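Side-chain contacts in methionine gamma-lyase (Trichomonas vaginalis, PDB 1E5E), which belongs to the Cys/Met metabolism family of pyridoxal-phosphate-dependent enzymes and forms an assembly of four chains: residues 18-21 with 27-30; 69-74 with 221-226; 120-123 with 128-131. One frame throughout, in Å; residues are numbered along the deposited sequence.

Contact 1 of 3, residues 18-21 with 27-30; sequences QKDQ and PPIY
Gln18 and Pro27 meet at about a right angle, with the aliphatic root of the glutamine laid against one corner of the proline ring: CB and CG of Gln18 each lie 3.8 Å from Pro27 CG. The bend at chi2 (-61°) turns the amide away from this touch, and Gln18 NE2 bonds to the carbonyl of Asn16. Asp20 approaches Pro28 obliquely. With CG anti to the backbone N (chi1 168°), its carboxylate is carried to the ring, and Asp20 OD1 sits 3.5 Å from Pro28 CD, a van der Waals contact. Asp20 OD1 also accepts a hydrogen bond of 2.7 Å from the oxygen of water 1, which in turn donates to Tyr30 OH over 2.8 Å, in the plane of the phenol ring at its edge. Asp20 OD1 is further bonded to Tyr30 OH of the second subunit, and Asp20 OD2 takes the backbone N-H groups of Phe22 and Ala24, so both carboxylate oxygens are held. No direct hydrogen bond joins the two segments. Both belong to the loop between helix 8-14 and helix 40-47; Gln18 and Pro27 rest on Asn66 of helix 62-75, while Asp20 and Tyr30 face the second subunit.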
loop_
_atom_site.group_PDB
_atom_site.type_symbol
_atom_site.label_atom_id
_atom_site.label_comp_id
_atom_site.label_asym_id
_atom_site.label_seq_id
_atom_site.Cartn_x
_atom_site.Cartn_y
_atom_site.Cartn_z
ATOM N N GLN A 18 12.574 -14.241 -9.019
ATOM C CA GLN A 18 12.004 -13.440 -10.082
ATOM C C GLN A 18 13.084 -12.765 -10.913
ATOM O O GLN A 18 14.193 -12.559 -10.415
ATOM C CB GLN A 18 11.142 -12.314 -9.429
ATOM C CG GLN A 18 9.992 -12.962 -8.621
ATOM C CD GLN A 18 9.107 -13.774 -9.568
ATOM O OE1 GLN A 18 8.355 -13.182 -10.346
ATOM N NE2 GLN A 18 9.207 -15.097 -9.541
ATOM N N LYS A 19 12.772 -12.314 -12.116
ATOM C CA LYS A 19 13.801 -11.578 -12.871
ATOM C C LYS A 19 13.292 -10.156 -13.090
ATOM O O LYS A 19 12.435 -9.981 -13.982
ATOM C CB LYS A 19 13.988 -12.394 -14.168
ATOM N N ASP A 20 13.652 -9.151 -12.317
ATOM C CA ASP A 20 13.050 -7.828 -12.575
ATOM C C ASP A 20 13.941 -7.061 -13.542
ATOM O O ASP A 20 15.157 -7.123 -13.330
ATOM C CB ASP A 20 12.809 -7.085 -11.279
ATOM C CG ASP A 20 12.467 -5.637 -11.622
ATOM O OD1 ASP A 20 11.291 -5.389 -11.969
ATOM O OD2 ASP A 20 13.426 -4.868 -11.493
ATOM N N GLN A 21 13.416 -6.265 -14.462
ATOM C CA GLN A 21 14.187 -5.563 -15.475
ATOM C C GLN A 21 15.184 -4.565 -14.890
ATOM O O GLN A 21 16.312 -4.378 -15.416
ATOM C CB GLN A 21 13.306 -4.835 -16.510
ATOM C CG GLN A 21 12.307 -3.856 -15.888
ATOM C CD GLN A 21 11.040 -3.651 -16.756
ATOM O OE1 GLN A 21 10.009 -4.348 -16.588
ATOM N NE2 GLN A 21 11.177 -2.651 -17.652
ATOM N N PRO A 27 10.959 -7.671 -5.753
ATOM C CA PRO A 27 10.144 -7.555 -6.960
ATOM C C PRO A 27 8.935 -6.639 -6.771
ATOM O O PRO A 27 8.351 -6.709 -5.695
ATOM C CB PRO A 27 9.648 -8.988 -7.179
ATOM C CG PRO A 27 10.742 -9.837 -6.576
ATOM C CD PRO A 27 11.178 -9.104 -5.328
ATOM N N PRO A 28 8.641 -5.775 -7.716
ATOM C CA PRO A 28 7.623 -4.758 -7.521
ATOM C C PRO A 28 6.199 -5.255 -7.379
ATOM O O PRO A 28 5.905 -6.383 -7.800
ATOM C CB PRO A 28 7.868 -3.819 -8.699
ATOM C CG PRO A 28 8.456 -4.713 -9.773
ATOM C CD PRO A 28 9.345 -5.684 -9.031
ATOM N N ILE A 29 5.308 -4.405 -6.880
ATOM C CA ILE A 29 3.911 -4.783 -6.757
ATOM C C ILE A 29 3.107 -4.584 -8.028
ATOM O O ILE A 29 2.868 -3.414 -8.365
ATOM C CB ILE A 29 3.306 -3.906 -5.615
ATOM C CG1 ILE A 29 4.161 -3.959 -4.346
ATOM C CG2 ILE A 29 1.888 -4.317 -5.290
ATOM C CD1 ILE A 29 3.724 -3.045 -3.227
ATOM N N TYR A 30 2.628 -5.632 -8.708
ATOM C CA TYR A 30 1.823 -5.412 -9.912
ATOM C C TYR A 30 0.400 -5.030 -9.543
ATOM O O TYR A 30 -0.501 -5.822 -9.821
ATOM C CB TYR A 30 1.902 -6.655 -10.830
ATOM C CG TYR A 30 3.194 -6.556 -11.634
ATOM C CD1 TYR A 30 3.223 -5.925 -12.875
ATOM C CD2 TYR A 30 4.366 -7.016 -11.091
ATOM C CE1 TYR A 30 4.409 -5.771 -13.533
ATOM C CE2 TYR A 30 5.573 -6.886 -11.733
ATOM C CZ TYR A 30 5.576 -6.266 -12.974
ATOM O OH TYR A 30 6.769 -6.123 -13.625
HETATM O O HOH W 1 9.160 -6.966 -12.512
#

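Contact 2 of 3, residues 69-74 with 221-226; sequences GKIAFL and LICGKA
Ile71 and Leu221 reach toward each other tip to tip, and all the interactions between helix segment 69-74 and strand segment 221-224 are apolar. The first group is aliphatic. Leu221 CD1 lies 3.9 Å from Ile71 CG1 and 4.0 Å from Ile71 CD1, so one leucine methyl touches two successive atoms of the longer isoleucine branch. Leu221 CD2 also lies 4.0 Å from Ile71 CG1, which places that methylene against both ends of the leucine fork.

The second group involves sulfur. Cys223 SG is 3.6 Å from Ile71 CG2, a packing contact with the short branch. A chi1 of -61° sets Ile71 CG1 across from the carbonyl carbon and CG2 across from the backbone N, and this division sends one branch chiefly to Leu221 and the other to Cys223. The two strand residues alternate with Ile222, which points away, so that both present their side chains on the helix-facing side of the strand.

Polar bonds serve the backbones separately: Phe73 N donates to Gly69 O over 3.0 Å within the helix, while Leu221 and Cys223 pair with His205 and Val203 of the neighbouring strand 202-206. Cys80 of strand 79-83 touches both Ile71 and Leu221, and Leu257 of helix 247-257 also packs on Ile71. With all three contact residues buried and no hydrogen bond crossing between the segments, the touch between 69-74 and 221-226 is consistent with hydrophobic packing that relies on fit and not on directional bonds.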
loop_
_atom_site.group_PDB
_atom_site.type_symbol
_atom_site.label_atom_id
_atom_site.label_comp_id
_atom_site.label_asym_id
_atom_site.label_seq_id
_atom_site.Cartn_x
_atom_site.Cartn_y
_atom_site.Cartn_z
ATOM N N GLY A 69 4.592 -19.682 -6.743
ATOM C CA GLY A 69 5.745 -20.548 -7.052
ATOM C C GLY A 69 6.542 -20.793 -5.789
ATOM O O GLY A 69 7.041 -21.902 -5.510
ATOM N N LYS A 70 6.610 -19.768 -4.943
ATOM C CA LYS A 70 7.321 -19.951 -3.661
ATOM C C LYS A 70 6.595 -20.977 -2.801
ATOM O O LYS A 70 7.228 -21.957 -2.333
ATOM C CB LYS A 70 7.518 -18.624 -2.969
ATOM C CG LYS A 70 8.651 -17.748 -3.509
ATOM C CD LYS A 70 8.664 -16.369 -2.888
ATOM C CE LYS A 70 9.967 -15.601 -3.191
ATOM N NZ LYS A 70 10.176 -15.503 -4.668
ATOM N N ILE A 71 5.269 -20.944 -2.716
ATOM C CA ILE A 71 4.490 -21.868 -1.888
ATOM C C ILE A 71 4.452 -23.268 -2.506
ATOM O O ILE A 71 4.586 -24.247 -1.766
ATOM C CB ILE A 71 3.029 -21.392 -1.694
ATOM C CG1 ILE A 71 2.941 -20.023 -0.989
ATOM C CG2 ILE A 71 2.164 -22.415 -0.984
ATOM C CD1 ILE A 71 3.482 -20.058 0.424
ATOM N N ALA A 72 4.297 -23.368 -3.831
ATOM C CA ALA A 72 4.318 -24.676 -4.493
ATOM C C ALA A 72 5.668 -25.352 -4.224
ATOM O O ALA A 72 5.706 -26.556 -3.995
ATOM C CB ALA A 72 4.267 -24.589 -6.017
ATOM N N PHE A 73 6.771 -24.574 -4.240
ATOM C CA PHE A 73 8.070 -25.173 -3.913
ATOM C C PHE A 73 8.069 -25.677 -2.468
ATOM O O PHE A 73 8.489 -26.828 -2.223
ATOM C CB PHE A 73 9.219 -24.191 -4.167
ATOM C CG PHE A 73 10.565 -24.801 -3.915
ATOM C CD1 PHE A 73 11.082 -24.876 -2.643
ATOM C CD2 PHE A 73 11.281 -25.308 -4.979
ATOM C CE1 PHE A 73 12.295 -25.525 -2.417
ATOM C CE2 PHE A 73 12.524 -25.895 -4.775
ATOM C CZ PHE A 73 13.018 -26.011 -3.478
ATOM N N LEU A 74 7.624 -24.831 -1.522
ATOM C CA LEU A 74 7.620 -25.226 -0.120
ATOM C C LEU A 74 6.723 -26.426 0.187
ATOM O O LEU A 74 7.071 -27.195 1.089
ATOM C CB LEU A 74 7.233 -24.042 0.788
ATOM C CG LEU A 74 8.317 -22.915 0.776
ATOM C CD1 LEU A 74 7.774 -21.650 1.455
ATOM C CD2 LEU A 74 9.577 -23.386 1.505
ATOM N N LEU A 221 -4.516 -20.248 -0.096
ATOM C CA LEU A 221 -3.696 -20.944 -1.076
ATOM C C LEU A 221 -4.161 -22.359 -1.339
ATOM O O LEU A 221 -4.670 -23.069 -0.485
ATOM C CB LEU A 221 -2.221 -21.036 -0.607
ATOM C CG LEU A 221 -1.545 -19.685 -0.289
ATOM C CD1 LEU A 221 -0.518 -19.817 0.830
ATOM C CD2 LEU A 221 -0.937 -19.027 -1.530
ATOM N N ILE A 222 -3.988 -22.807 -2.583
ATOM C CA ILE A 222 -4.347 -24.099 -3.057
ATOM C C ILE A 222 -3.119 -24.716 -3.699
ATOM O O ILE A 222 -2.503 -23.945 -4.455
ATOM C CB ILE A 222 -5.450 -24.056 -4.125
ATOM C CG1 ILE A 222 -6.695 -23.326 -3.624
ATOM C CG2 ILE A 222 -5.773 -25.497 -4.558
ATOM C CD1 ILE A 222 -7.648 -22.934 -4.739
ATOM N N CYS A 223 -2.688 -25.907 -3.267
ATOM C CA CYS A 223 -1.432 -26.432 -3.815
ATOM C C CYS A 223 -1.664 -27.861 -4.347
ATOM O O CYS A 223 -2.325 -28.640 -3.625
ATOM C CB CYS A 223 -0.375 -26.565 -2.713
ATOM S SG CYS A 223 -0.121 -25.048 -1.773
ATOM N N GLY A 224 -1.136 -28.173 -5.509
ATOM C CA GLY A 224 -1.395 -29.525 -6.036
ATOM C C GLY A 224 -0.862 -29.611 -7.472
ATOM O O GLY A 224 0.019 -28.861 -7.872
ATOM N N LYS A 225 -1.374 -30.575 -8.207
ATOM C CA LYS A 225 -0.978 -30.844 -9.577
ATOM C C LYS A 225 -1.378 -29.689 -10.486
ATOM O O LYS A 225 -2.478 -29.182 -10.368
ATOM C CB LYS A 225 -1.684 -32.093 -10.146
ATOM C CG LYS A 225 -1.418 -33.387 -9.405
ATOM C CD LYS A 225 0.023 -33.847 -9.625
ATOM C CE LYS A 225 0.229 -35.151 -8.831
ATOM N NZ LYS A 225 1.684 -35.502 -8.924
ATOM N N ALA A 226 -0.632 -29.525 -11.557
ATOM C CA ALA A 226 -0.892 -28.465 -12.532
ATOM C C ALA A 226 -2.218 -28.662 -13.239
ATOM O O ALA A 226 -2.942 -27.697 -13.479
ATOM C CB ALA A 226 0.336 -28.393 -13.451
#

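Contact 3 of 3, residues 120-123 with 128-131; sequences HALT and QVDF
Val129 points its side chain from strand 128-132 toward helix 112-124, where Thr123 and Leu122 receive it. From CB the valine divides into two methyls with different neighbours. CG2, on the far side of CB from the carbonyl carbon, is the branch that reaches the helix. Val129 CG2 lies 4.0 Å from Thr123 CG2, a methyl-to-methyl contact in which the two side chains cross at about a right angle. Val129 CG2 also meets Leu122 CD1 at 4.3 Å, a looser apolar touch. This one methyl therefore bears on two consecutive residues, Leu122 and Thr123.

CG1 takes the other course. A chi1 of 177° puts Val129 CG1 opposite the backbone N and over one face of the Phe131 ring, 3.9 Å above its plane and offset toward the rim. This second contact is made within the strand segment, between residues two apart.

Thr123 presents its methyl to the valine and turns its hydroxyl to another partner: Thr123 OG1 is hydrogen-bonded to the carbonyl of Glu119, four residues back in the chain. The polar end is thus engaged with the backbone, while the carbon end packs across the contact. Leu104 of strand 103-107 packs on both Leu122 and Val129, and Leu122 also touches Val94 and Leu95 of helix 86-97.

No hydrogen bond passes between the segments, whose closest CA atoms, Thr123 CA and Gln128 CA, are 6.1 Å apart. The packing joins helix 112-124 to the strand that follows it, within the beta-alpha-beta unit formed by strand 103-107, helix 112-124 and strand 128-132; the two strands run parallel as neighbours at one edge of the chain's seven-stranded sheet.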
loop_
_atom_site.group_PDB
_atom_site.type_symbol
_atom_site.label_atom_id
_atom_site.label_comp_id
_atom_site.label_asym_id
_atom_site.label_seq_id
_atom_site.Cartn_x
_atom_site.Cartn_y
_atom_site.Cartn_z
ATOM N N HIS A 120 -24.271 -26.978 4.793
ATOM C CA HIS A 120 -25.360 -26.217 4.239
ATOM C C HIS A 120 -25.300 -25.818 2.780
ATOM O O HIS A 120 -26.269 -26.031 2.050
ATOM C CB HIS A 120 -25.600 -24.969 5.124
ATOM C CG HIS A 120 -25.900 -25.390 6.537
ATOM N ND1 HIS A 120 -27.027 -26.146 6.807
ATOM C CD2 HIS A 120 -25.281 -25.194 7.719
ATOM C CE1 HIS A 120 -27.090 -26.398 8.101
ATOM N NE2 HIS A 120 -26.040 -25.829 8.672
ATOM N N ALA A 121 -24.196 -25.272 2.295
ATOM C CA ALA A 121 -24.066 -24.857 0.907
ATOM C C ALA A 121 -23.934 -25.979 -0.094
ATOM O O ALA A 121 -24.635 -26.056 -1.099
ATOM C CB ALA A 121 -22.883 -23.870 0.774
ATOM N N LEU A 122 -22.979 -26.895 0.143
ATOM C CA LEU A 122 -22.763 -28.011 -0.776
ATOM C C LEU A 122 -24.039 -28.860 -0.910
ATOM O O LEU A 122 -24.367 -29.237 -2.033
ATOM C CB LEU A 122 -21.549 -28.854 -0.421
ATOM C CG LEU A 122 -20.063 -28.471 -0.422
ATOM C CD1 LEU A 122 -19.164 -29.692 -0.332
ATOM C CD2 LEU A 122 -19.710 -27.610 -1.634
ATOM N N THR A 123 -24.738 -29.108 0.184
ATOM C CA THR A 123 -25.958 -29.893 0.150
ATOM C C THR A 123 -27.114 -29.183 -0.536
ATOM O O THR A 123 -27.877 -29.887 -1.197
ATOM C CB THR A 123 -26.371 -30.362 1.552
ATOM O OG1 THR A 123 -26.560 -29.246 2.411
ATOM C CG2 THR A 123 -25.311 -31.268 2.202
ATOM N N GLN A 128 -23.643 -34.826 -1.937
ATOM C CA GLN A 128 -23.848 -35.549 -0.659
ATOM C C GLN A 128 -22.616 -35.434 0.234
ATOM O O GLN A 128 -21.484 -35.561 -0.252
ATOM C CB GLN A 128 -24.162 -37.013 -0.935
ATOM C CG GLN A 128 -25.254 -37.247 -1.951
ATOM C CD GLN A 128 -25.461 -38.749 -2.120
ATOM O OE1 GLN A 128 -25.019 -39.344 -3.088
ATOM N NE2 GLN A 128 -26.165 -39.302 -1.136
ATOM N N VAL A 129 -22.841 -35.206 1.511
ATOM C CA VAL A 129 -21.774 -35.017 2.499
ATOM C C VAL A 129 -21.956 -35.884 3.743
ATOM O O VAL A 129 -22.991 -35.772 4.409
ATOM C CB VAL A 129 -21.789 -33.548 3.031
ATOM C CG1 VAL A 129 -20.753 -33.275 4.115
ATOM C CG2 VAL A 129 -21.571 -32.523 1.921
ATOM N N ASP A 130 -20.934 -36.616 4.177
ATOM C CA ASP A 130 -20.940 -37.282 5.466
ATOM C C ASP A 130 -19.759 -36.750 6.287
ATOM O O ASP A 130 -18.641 -36.658 5.787
ATOM C CB ASP A 130 -20.734 -38.808 5.338
ATOM C CG ASP A 130 -21.956 -39.440 4.674
ATOM O OD1 ASP A 130 -23.009 -39.252 5.290
ATOM O OD2 ASP A 130 -21.900 -39.981 3.558
ATOM N N PHE A 131 -19.997 -36.495 7.559
ATOM C CA PHE A 131 -18.994 -36.051 8.489
ATOM C C PHE A 131 -18.628 -37.263 9.351
ATOM O O PHE A 131 -19.535 -37.839 9.961
ATOM C CB PHE A 131 -19.541 -34.938 9.373
ATOM C CG PHE A 131 -19.803 -33.629 8.666
ATOM C CD1 PHE A 131 -18.738 -32.827 8.263
ATOM C CD2 PHE A 131 -21.093 -33.179 8.467
ATOM C CE1 PHE A 131 -18.975 -31.598 7.662
ATOM C CE2 PHE A 131 -21.354 -31.954 7.868
ATOM C CZ PHE A 131 -20.274 -31.172 7.459
#

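How the contacts relate
Contact 1 closes before contact 2 opens along the chain, and contact 3 is nested within the long loop that contact 2 closes. The centres of contacts 1 and 2 lie about 20 Å apart on the same side of the chain's centre; helix 62-75 links them, since it carries segment 69-74 and also touches residues of contact 1. Contacts 2 and 3 have centres about 27 Å apart but share the seven-stranded sheet: strand 220-224 is next to one outermost strand, while 128-132 is the other. The centres of contacts 1 and 3 are about 42 Å apart. Together they sample a subunit-facing loop, buried helix-on-sheet packing and the far sheet edge of one subunit.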